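Local structure of extracellular protein 11-1 (Passalora fulva, 6ZUS) at residues A[9-14]-A[102-107]; A[17-20]-A[24-27]. The protein is a secreted, zinc-binding fungal effector and avirulence protein, probably acting during infection of the host plant and recognised there by resistance proteins. One frame throughout, in Å; residues are numbered along the deposited sequence. Where two conformers were deposited one is given.

In the fold
Both contacts use the long strand 6-20, one of the two inner strands of the four-stranded antiparallel sheet, but their centres lie 25 Å apart. Contact 1, its centre about 4 Å from the centre of the chain, joins the strand to helix 101-109, far along the sequence; all four residues that touch are buried. Contact 2, its centre about 21 Å from the centre of the chain, is local: the strand's Ile19 meets the loop before helix 31-40. Neither has a hydrogen bond across it, and Ile19 and Cys25 are buried as well. What sets contact 2 apart is the disulfide at Cys25 and the exposed residues that flank it.

Contact 1: A[9-14]-A[102-107]; sequences VALKWV and KPYTER
Tyr104, reaching from helix 101-109 toward strand 6-20, meets Val9 and Leu11 with one corner of its ring. Its CG stands anti to the backbone N (chi1 168°), which carries the ring out toward the strand. There CE2 of Tyr104 lies 4.2 Å from Leu11 CD2 and 4.4 Å from Val9 CB, a leucine methyl and a valine methine that both sit oblique to the ring. The ring also packs on Ala82 and Val85 of strand 71-86, and its hydroxyl is hydrogen-bonded to Gln48, so a polar tip is satisfied inside an otherwise apolar setting.

One residue on, Thr105 meets the same Leu11 methyl from a direction roughly at right angles to that of the ring: its OG1 comes to 3.4 Å from Leu11 CD2 and its CG2 to 3.9 Å. The Leu11 and Thr105 side chains run alongside one another, pointing opposite ways. With chi1 at -57°, OG1 lies beside its own backbone N and bonds the carbonyl O of Val101, one turn back in the helix, yet it touches the methyl just as CG2 does. Leu11 CD2 is therefore shared between an aromatic ring and a threonine.

Leu11 and Thr105 have the nearest CA atoms, 7.0 Å apart. The axes of 9-14 and 102-107 cross at -48°, 9.9 Å apart at their closest. Between these two segments no hydrogen bond or salt bridge forms, so they meet by van der Waals packing.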
ATOM      1  N   VAL A   9       3.726  -2.249  -9.291  1.00 22.89           N
ATOM      2  CA  VAL A   9       3.658  -1.261  -8.177  1.00 20.17           C
ATOM      3  C   VAL A   9       3.723  -2.045  -6.856  1.00 20.82           C
ATOM      4  O   VAL A   9       2.867  -2.931  -6.636  1.00 20.21           O
ATOM      5  CB  VAL A   9       2.417  -0.350  -8.252  1.00 23.23           C
ATOM      6  CG1 VAL A   9       2.426   0.636  -7.090  1.00 22.71           C
ATOM      7  CG2 VAL A   9       2.326   0.401  -9.578  1.00 22.02           C
ATOM      8  N   ALA A  10       4.748  -1.761  -6.031  1.00 20.00           N
ATOM      9  CA  ALA A  10       4.906  -2.246  -4.647  1.00 20.87           C
ATOM     10  C   ALA A  10       4.001  -1.372  -3.764  1.00 19.31           C
ATOM     11  O   ALA A  10       4.260  -0.183  -3.678  1.00 20.24           O
ATOM     12  CB  ALA A  10       6.341  -2.178  -4.204  1.00 21.11           C
ATOM     13  N   LEU A  11       2.972  -1.959  -3.175  1.00 19.85           N
ATOM     14  CA  LEU A  11       1.932  -1.252  -2.350  1.00 18.64           C
ATOM     15  C   LEU A  11       2.082  -1.678  -0.894  1.00 17.68           C
ATOM     16  O   LEU A  11       2.390  -2.879  -0.605  1.00 16.99           O
ATOM     17  CB  LEU A  11       0.537  -1.616  -2.853  1.00 18.74           C
ATOM     18  CG  LEU A  11       0.214  -1.193  -4.289  1.00 18.20           C
ATOM     19  CD1 LEU A  11      -0.945  -1.985  -4.819  1.00 20.88           C
ATOM     20  CD2 LEU A  11      -0.084   0.283  -4.367  1.00 20.77           C
ATOM     21  N   LYS A  12       1.788  -0.758  -0.004  1.00 17.60           N
ATOM     22  CA  LYS A  12       1.806  -1.068   1.447  1.00 18.00           C
ATOM     23  C   LYS A  12       0.789  -0.190   2.175  1.00 15.75           C
ATOM     24  O   LYS A  12       0.741   1.045   1.932  1.00 18.02           O
ATOM     25  CB  LYS A  12       3.221  -0.936   2.008  1.00 18.59           C
ATOM     26  CG  LYS A  12       3.317  -1.289   3.469  1.00 22.89           C
ATOM     27  CD  LYS A  12       4.705  -1.578   3.903  1.00 29.10           C
ATOM     28  CE  LYS A  12       5.502  -0.377   4.278  1.00 34.31           C
ATOM     29  NZ  LYS A  12       6.532  -0.754   5.288  1.00 43.10           N
ATOM     30  N   TRP A  13      -0.046  -0.877   2.928  1.00 16.47           N
ATOM     31  CA  TRP A  13      -1.098  -0.316   3.809  1.00 16.57           C
ATOM     32  C   TRP A  13      -0.514  -0.253   5.212  1.00 16.98           C
ATOM     33  O   TRP A  13       0.056  -1.267   5.694  1.00 17.66           O
ATOM     34  CB  TRP A  13      -2.310  -1.207   3.746  1.00 17.78           C
ATOM     35  CG  TRP A  13      -3.463  -0.712   4.538  1.00 19.40           C
ATOM     36  CD1 TRP A  13      -4.550  -0.035   4.062  1.00 21.15           C
ATOM     37  CD2 TRP A  13      -3.694  -0.951   5.939  1.00 18.72           C
ATOM     38  NE1 TRP A  13      -5.437   0.173   5.072  1.00 21.35           N
ATOM     39  CE2 TRP A  13      -4.940  -0.347   6.244  1.00 20.62           C
ATOM     40  CE3 TRP A  13      -2.998  -1.612   6.960  1.00 19.78           C
ATOM     41  CZ2 TRP A  13      -5.490  -0.385   7.520  1.00 19.46           C
ATOM     42  CZ3 TRP A  13      -3.533  -1.630   8.238  1.00 18.80           C
ATOM     43  CH2 TRP A  13      -4.756  -1.019   8.500  1.00 20.28           C
ATOM     44  N   VAL A  14      -0.604   0.889   5.870  1.00 16.41           N
ATOM     45  CA  VAL A  14       0.077   1.096   7.174  1.00 17.74           C
ATOM     46  C   VAL A  14      -0.903   1.664   8.200  1.00 18.55           C
ATOM     47  O   VAL A  14      -1.610   2.629   7.874  1.00 16.00           O
ATOM     48  CB  VAL A  14       1.333   1.985   7.046  1.00 18.30           C
ATOM     49  CG1 VAL A  14       2.075   2.031   8.377  1.00 17.48           C
ATOM     50  CG2 VAL A  14       2.273   1.551   5.915  1.00 19.34           C
ATOM     51  N   LYS A 102       0.825   7.715  -7.006  1.00 18.38           N
ATOM     52  CA  LYS A 102       0.107   8.358  -5.876  1.00 20.32           C
ATOM     53  C   LYS A 102      -1.415   8.190  -5.991  1.00 19.25           C
ATOM     54  O   LYS A 102      -2.048   7.598  -5.103  1.00 19.65           O
ATOM     55  CB  LYS A 102       0.523   9.813  -5.760  1.00 20.93           C
ATOM     56  CG  LYS A 102      -0.309  10.604  -4.785  1.00 24.63           C
ATOM     57  CD  LYS A 102       0.164  12.038  -4.798  1.00 29.97           C
ATOM     58  CE  LYS A 102      -0.357  12.914  -3.689  1.00 36.04           C
ATOM     59  NZ  LYS A 102      -1.799  12.728  -3.498  1.00 48.93           N
ATOM     60  N   PRO A 103      -2.086   8.702  -7.055  1.00 20.19           N
ATOM     61  CA  PRO A 103      -3.548   8.600  -7.152  1.00 18.94           C
ATOM     62  C   PRO A 103      -3.989   7.133  -7.205  1.00 18.34           C
ATOM     63  O   PRO A 103      -5.022   6.825  -6.583  1.00 19.48           O
ATOM     64  CB  PRO A 103      -3.933   9.407  -8.419  1.00 21.62           C
ATOM     65  CG  PRO A 103      -2.658   9.527  -9.195  1.00 21.09           C
ATOM     66  CD  PRO A 103      -1.534   9.516  -8.166  1.00 20.08           C
ATOM     67  N   TYR A 104      -3.275   6.296  -7.975  1.00 17.46           N
ATOM     68  CA  TYR A 104      -3.603   4.850  -8.092  1.00 18.48           C
ATOM     69  C   TYR A 104      -3.615   4.227  -6.685  1.00 17.79           C
ATOM     70  O   TYR A 104      -4.578   3.557  -6.308  1.00 17.82           O
ATOM     71  CB  TYR A 104      -2.637   4.133  -9.028  1.00 18.24           C
ATOM     72  CG  TYR A 104      -2.729   2.633  -8.958  1.00 17.58           C
ATOM     73  CD1 TYR A 104      -3.739   1.907  -9.586  1.00 18.64           C
ATOM     74  CD2 TYR A 104      -1.778   1.905  -8.270  1.00 19.27           C
ATOM     75  CE1 TYR A 104      -3.832   0.524  -9.485  1.00 19.05           C
ATOM     76  CE2 TYR A 104      -1.852   0.526  -8.153  1.00 18.63           C
ATOM     77  CZ  TYR A 104      -2.873  -0.176  -8.758  1.00 20.19           C
ATOM     78  OH  TYR A 104      -2.887  -1.529  -8.587  1.00 21.66           O
ATOM     79  N   THR A 105      -2.533   4.397  -5.914  1.00 17.19           N
ATOM     80  CA  THR A 105      -2.401   3.814  -4.552  1.00 18.10           C
ATOM     81  C   THR A 105      -3.557   4.294  -3.680  1.00 17.09           C
ATOM     82  O   THR A 105      -4.210   3.493  -2.970  1.00 18.35           O
ATOM     83  CB  THR A 105      -1.037   4.146  -3.921  1.00 19.39           C
ATOM     84  OG1 THR A 105      -0.017   3.662  -4.802  1.00 18.34           O
ATOM     85  CG2 THR A 105      -0.978   3.555  -2.524  1.00 18.80           C
ATOM     86  N   GLU A 106      -3.847   5.586  -3.721  1.00 17.94           N
ATOM     87  CA  GLU A 106      -4.934   6.154  -2.876  1.00 18.80           C
ATOM     88  C   GLU A 106      -6.300   5.565  -3.255  1.00 17.72           C
ATOM     89  O   GLU A 106      -7.068   5.260  -2.313  1.00 19.18           O
ATOM     90  CB  GLU A 106      -4.899   7.675  -2.937  1.00 19.89           C
ATOM     91  CG  GLU A 106      -3.693   8.219  -2.253  1.00 19.52           C
ATOM     92  CD  GLU A 106      -3.631   9.740  -2.229  1.00 25.72           C
ATOM     93  OE1 GLU A 106      -4.414  10.345  -3.026  1.00 29.41           O
ATOM     94  OE2 GLU A 106      -2.876  10.327  -1.378  1.00 23.88           O
ATOM     95  N   ARG A 107      -6.566   5.314  -4.551  1.00 19.58           N
ATOM     96  CA  ARG A 107      -7.836   4.645  -4.984  1.00 20.16           C
ATOM     97  C   ARG A 107      -7.892   3.188  -4.509  1.00 21.30           C
ATOM     98  O   ARG A 107      -8.938   2.759  -4.012  1.00 24.73           O
ATOM     99  CB  ARG A 107      -8.045   4.735  -6.498  1.00 20.12           C
ATOM    100  CG  ARG A 107      -8.285   6.174  -6.968  1.00 19.84           C
ATOM    101  CD  ARG A 107      -8.866   6.195  -8.375  1.00 21.75           C
ATOM    102  NE  ARG A 107      -8.053   5.428  -9.321  1.00 19.93           N
ATOM    103  CZ  ARG A 107      -7.018   5.908 -10.000  1.00 20.06           C
ATOM    104  NH1 ARG A 107      -6.717   7.188  -9.936  1.00 21.25           N
ATOM    105  NH2 ARG A 107      -6.334   5.114 -10.813  1.00 20.39           N
TER

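Contact 2: A[17-20]-A[24-27]; sequences FRIP and NCNF
Ile19 lays its CD1 methyl against the backbone between Asn24 and Cys25. Ile19 CD1 is 3.5 Å from Asn24 C and almost as near to the carbonyl O of Asn24 and the backbone N of Cys25, so it rests on the peptide that links the two residues. Its chi1 of 69° places CG1 between the backbone N and carbonyl carbon, and the extended chi2 of 168° then carries CD1 out to the loop. The same methyl reaches the sulfur of Cys25, with Ile19 CD1 to Cys25 SG at 4.0 Å.

The chain turns back after strand 6-20, so that the loop packs against the strand it has just left. It does so through a short 3-10 segment, 25-27, closed by the bond from Phe27 N back to Asn24 O at 3.0 Å. Cys25 is joined to Cys74 of the neighbouring strand 71-86, so the loop that Ile19 touches is tied covalently to the sheet, and Ile19 itself packs on Cys74. The backbone N of Cys25, close to the isoleucine methyl, is taken up by a hydrogen bond to Glu62 of strand 57-64.

Within the loop the ring of Phe27 receives the CB of Asn24 over its centre, 4.0 Å above the plane. The Ile19 side chain lies about 9 Å from a bound zinc ion.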
ATOM      1  N   PHE A  17       0.392   3.602  15.278  1.00 19.38           N
ATOM      2  CA  PHE A  17      -0.299   4.082  16.505  1.00 19.58           C
ATOM      3  C   PHE A  17       0.547   3.824  17.759  1.00 19.36           C
ATOM      4  O   PHE A  17       1.537   3.089  17.718  1.00 20.41           O
ATOM      5  CB  PHE A  17      -1.656   3.408  16.608  1.00 19.42           C
ATOM      6  CG  PHE A  17      -1.617   1.900  16.612  1.00 18.51           C
ATOM      7  CD1 PHE A  17      -1.520   1.163  15.438  1.00 19.10           C
ATOM      8  CD2 PHE A  17      -1.665   1.204  17.827  1.00 20.75           C
ATOM      9  CE1 PHE A  17      -1.457  -0.228  15.455  1.00 21.28           C
ATOM     10  CE2 PHE A  17      -1.642  -0.180  17.845  1.00 21.37           C
ATOM     11  CZ  PHE A  17      -1.562  -0.899  16.662  1.00 20.73           C
ATOM     12  N   ARG A  18       0.167   4.462  18.866  0.50 20.77           N
ATOM     13  CA  ARG A  18       0.911   4.332  20.148  0.50 21.27           C
ATOM     14  C   ARG A  18       0.101   3.421  21.070  0.50 21.19           C
ATOM     15  O   ARG A  18      -1.151   3.471  21.027  0.50 19.75           O
ATOM     16  CB  ARG A  18       1.169   5.683  20.838  0.50 23.26           C
ATOM     17  CG  ARG A  18       1.638   6.822  19.938  0.50 24.40           C
ATOM     18  CD  ARG A  18       2.994   6.660  19.289  0.50 26.55           C
ATOM     19  NE  ARG A  18       3.291   7.864  18.508  0.50 29.81           N
ATOM     20  CZ  ARG A  18       3.842   7.889  17.283  0.50 32.44           C
ATOM     21  NH1 ARG A  18       4.194   6.772  16.672  0.50 23.94           N
ATOM     22  NH2 ARG A  18       4.033   9.049  16.668  0.50 37.14           N
ATOM     23  N   ILE A  19       0.802   2.642  21.892  1.00 18.78           N
ATOM     24  CA  ILE A  19       0.185   1.742  22.892  1.00 20.44           C
ATOM     25  C   ILE A  19       0.901   1.950  24.218  1.00 19.81           C
ATOM     26  O   ILE A  19       2.029   2.460  24.265  1.00 18.73           O
ATOM     27  CB  ILE A  19       0.235   0.272  22.419  1.00 22.43           C
ATOM     28  CG1 ILE A  19       1.677  -0.249  22.413  1.00 21.37           C
ATOM     29  CG2 ILE A  19      -0.460   0.101  21.044  1.00 22.42           C
ATOM     30  CD1 ILE A  19       1.789  -1.739  22.234  1.00 23.12           C
ATOM     31  N   PRO A  20       0.270   1.545  25.338  1.00 23.34           N
ATOM     32  CA  PRO A  20       0.930   1.622  26.649  1.00 25.28           C
ATOM     33  C   PRO A  20       2.266   0.858  26.627  1.00 24.24           C
ATOM     34  O   PRO A  20       2.321  -0.243  26.003  1.00 23.78           O
ATOM     35  CB  PRO A  20      -0.090   0.938  27.562  1.00 24.50           C
ATOM     36  CG  PRO A  20      -1.404   1.176  26.912  1.00 24.74           C
ATOM     37  CD  PRO A  20      -1.116   1.060  25.425  1.00 25.08           C
ATOM     38  N   ASN A  24       2.373  -5.021  24.266  1.00 20.81           N
ATOM     39  CA  ASN A  24       3.102  -5.427  23.035  1.00 21.06           C
ATOM     40  C   ASN A  24       2.232  -5.153  21.807  1.00 19.87           C
ATOM     41  O   ASN A  24       0.997  -5.283  21.875  1.00 20.31           O
ATOM     42  CB  ASN A  24       3.548  -6.888  23.117  1.00 25.61           C
ATOM     43  CG  ASN A  24       4.462  -7.187  24.300  1.00 28.03           C
ATOM     44  OD1 ASN A  24       4.430  -8.305  24.819  1.00 38.32           O
ATOM     45  ND2 ASN A  24       5.219  -6.214  24.768  1.00 24.56           N
ATOM     46  N   CYS A  25       2.852  -4.863  20.662  1.00 22.67           N
ATOM     47  CA  CYS A  25       2.082  -4.509  19.427  1.00 24.54           C
ATOM     48  C   CYS A  25       1.270  -5.706  18.961  1.00 20.72           C
ATOM     49  O   CYS A  25       0.199  -5.494  18.393  1.00 22.58           O
ATOM     50  CB  CYS A  25       2.975  -3.981  18.306  1.00 29.06           C
ATOM     51  SG  CYS A  25       3.720  -2.399  18.819  1.00 36.11           S
ATOM     52  N   ASN A  26       1.775  -6.921  19.196  1.00 22.15           N
ATOM     53  CA  ASN A  26       1.042  -8.159  18.797  1.00 22.67           C
ATOM     54  C   ASN A  26      -0.113  -8.466  19.775  1.00 23.30           C
ATOM     55  O   ASN A  26      -0.774  -9.510  19.572  1.00 24.54           O
ATOM     56  CB  ASN A  26       1.982  -9.350  18.614  1.00 25.04           C
ATOM     57  CG  ASN A  26       2.683  -9.800  19.872  1.00 27.93           C
ATOM     58  OD1 ASN A  26       2.236  -9.540  20.999  1.00 25.25           O
ATOM     59  ND2 ASN A  26       3.770 -10.540  19.671  1.00 32.76           N
ATOM     60  N   PHE A  27      -0.428  -7.612  20.753  1.00 20.91           N
ATOM     61  CA  PHE A  27      -1.767  -7.676  21.411  1.00 20.39           C
ATOM     62  C   PHE A  27      -2.817  -6.949  20.543  1.00 22.29           C
ATOM     63  O   PHE A  27      -3.993  -7.099  20.790  1.00 24.26           O
ATOM     64  CB  PHE A  27      -1.779  -7.011  22.780  1.00 22.07           C
ATOM     65  CG  PHE A  27      -0.818  -7.561  23.805  1.00 21.29           C
ATOM     66  CD1 PHE A  27      -0.341  -8.859  23.712  1.00 21.43           C
ATOM     67  CD2 PHE A  27      -0.521  -6.812  24.937  1.00 24.53           C
ATOM     68  CE1 PHE A  27       0.546  -9.351  24.663  1.00 25.25           C
ATOM     69  CE2 PHE A  27       0.351  -7.303  25.901  1.00 25.53           C
ATOM     70  CZ  PHE A  27       0.877  -8.578  25.761  1.00 25.08           C
TER